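Local coordinates for protein flap endonuclease 1 (Methanocaldococcus jannaschii, PDB 1A76) that cuts 5'-flap structures in DNA as a magnesium-dependent endonuclease and 5'-3' exonuclease during replication and repair, at residues C135-S140 and I287-D292. Residues are numbered along the deposited sequence; the frame is centred on the assembly and turned at random.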
# COMPACT_ATOMS: atom_id res chain seq x y z
N CYS A 135 9.47 10.97 -1.84
CA CYS A 135 8.04 11.02 -2.13
C CYS A 135 7.30 11.72 -0.99
O CYS A 135 6.37 12.48 -1.21
CB CYS A 135 7.50 9.60 -2.30
SG CYS A 135 7.91 8.88 -3.92
N LYS A 136 7.73 11.46 0.24
CA LYS A 136 7.12 12.08 1.41
C LYS A 136 7.40 13.58 1.37
O LYS A 136 6.54 14.39 1.69
CB LYS A 136 7.69 11.48 2.70
CG LYS A 136 7.39 10.01 2.89
CD LYS A 136 8.11 9.49 4.13
CE LYS A 136 7.50 8.20 4.65
NZ LYS A 136 8.40 7.55 5.66
N TYR A 137 8.62 13.94 0.98
CA TYR A 137 9.02 15.35 0.90
C TYR A 137 8.16 16.05 -0.13
O TYR A 137 7.67 17.16 0.09
CB TYR A 137 10.49 15.46 0.50
CG TYR A 137 10.96 16.88 0.17
CD1 TYR A 137 10.85 17.90 1.12
CD2 TYR A 137 11.54 17.18 -1.07
CE1 TYR A 137 11.30 19.20 0.84
CE2 TYR A 137 12.00 18.49 -1.35
CZ TYR A 137 11.87 19.48 -0.39
OH TYR A 137 12.32 20.76 -0.64
N LEU A 138 7.97 15.40 -1.28
CA LEU A 138 7.16 15.96 -2.35
C LEU A 138 5.73 16.20 -1.86
O LEU A 138 5.12 17.23 -2.17
CB LEU A 138 7.17 15.02 -3.56
CG LEU A 138 6.24 15.38 -4.74
CD1 LEU A 138 6.61 16.75 -5.29
CD2 LEU A 138 6.35 14.30 -5.83
N LEU A 139 5.20 15.26 -1.09
CA LEU A 139 3.84 15.39 -0.59
C LEU A 139 3.75 16.59 0.35
O LEU A 139 2.77 17.32 0.35
CB LEU A 139 3.41 14.12 0.13
CG LEU A 139 3.07 12.94 -0.79
CD1 LEU A 139 2.89 11.70 0.08
CD2 LEU A 139 1.79 13.24 -1.58
N SER A 140 4.79 16.78 1.16
CA SER A 140 4.83 17.90 2.10
C SER A 140 4.82 19.20 1.31
O SER A 140 4.15 20.17 1.67
CB SER A 140 6.08 17.83 2.96
OG SER A 140 7.18 18.33 2.22
N ILE A 287 8.60 23.16 -8.07
CA ILE A 287 9.29 23.41 -9.35
C ILE A 287 10.76 23.00 -9.26
O ILE A 287 11.30 22.34 -10.16
CB ILE A 287 9.20 24.90 -9.74
CG1 ILE A 287 7.75 25.27 -10.05
CG2 ILE A 287 10.12 25.19 -10.94
CD1 ILE A 287 7.56 26.41 -11.03
N LYS A 288 11.41 23.41 -8.19
CA LYS A 288 12.81 23.10 -8.00
C LYS A 288 13.03 21.60 -7.89
O LYS A 288 13.94 21.05 -8.51
CB LYS A 288 13.34 23.78 -6.74
CG LYS A 288 14.81 23.52 -6.48
CD LYS A 288 15.19 23.83 -5.04
CE LYS A 288 16.66 23.50 -4.79
NZ LYS A 288 17.17 24.15 -3.55
N PHE A 289 12.21 20.94 -7.09
CA PHE A 289 12.37 19.50 -6.92
C PHE A 289 12.06 18.74 -8.21
O PHE A 289 12.89 17.96 -8.70
CB PHE A 289 11.46 19.00 -5.78
CG PHE A 289 11.56 17.53 -5.54
CD1 PHE A 289 12.70 16.98 -4.96
CD2 PHE A 289 10.54 16.68 -5.95
CE1 PHE A 289 12.83 15.60 -4.78
CE2 PHE A 289 10.65 15.29 -5.79
CZ PHE A 289 11.80 14.76 -5.20
N LEU A 290 10.88 19.00 -8.76
CA LEU A 290 10.42 18.33 -9.98
C LEU A 290 11.10 18.75 -11.29
O LEU A 290 11.64 17.90 -12.02
CB LEU A 290 8.90 18.51 -10.11
CG LEU A 290 7.98 17.29 -9.92
CD1 LEU A 290 8.51 16.36 -8.82
CD2 LEU A 290 6.56 17.78 -9.61
N VAL A 291 11.09 20.04 -11.58
CA VAL A 291 11.69 20.54 -12.82
C VAL A 291 13.21 20.68 -12.76
O VAL A 291 13.93 20.07 -13.55
CB VAL A 291 11.08 21.93 -13.21
CG1 VAL A 291 11.69 22.43 -14.52
CG2 VAL A 291 9.58 21.83 -13.33
N ASP A 292 13.69 21.50 -11.84
CA ASP A 292 15.12 21.74 -11.70
C ASP A 292 15.92 20.48 -11.41
O ASP A 292 16.85 20.13 -12.14
CB ASP A 292 15.38 22.75 -10.58
CG ASP A 292 14.89 24.15 -10.90
OD1 ASP A 292 14.44 24.37 -12.04
OD2 ASP A 292 14.96 25.02 -10.01
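A T-shaped aromatic pair, Tyr-137 with Phe-289, joins helix 129-142 of the I-domain in this PIN-type nuclease fold to helix 283-292 near the C-terminus. The case illustrates how helices whose short segments stand 11.0 Å apart between axes, running at 125°, can meet through apolar side chains, with no hydrogen bond across. Tyr-137 turns the CD2-CE2 edge of its ring to one face of Phe-289, the planes lying at 86° and the centroids 5.7 Å apart; Tyr-137 CE2 lies 4.0 Å from Phe-289 CD1. With its CG anti to the backbone N (chi1 180°), Phe-289 carries its ring on toward helix 129-142. Leu-138 CD1 approaches the same ring obliquely, 4.0 Å from Phe-289 CD2, and Leu-138 CB lies 4.1 Å from Phe-289 CE2. Helix 56-70 adds Tyr-58, a second edge-to-face partner for Phe-289, while Phe-62 of that helix touches Leu-290. With an alanine at Phe-289, the edge of Tyr-137 would probably lose the face it packs on and Leu-138 much of its apolar cover, opening a gap between the helices. Beside the ring, the two leucines cross at about a right angle, Leu-138 CD1 lying 4.0 Å from Leu-290 CD1.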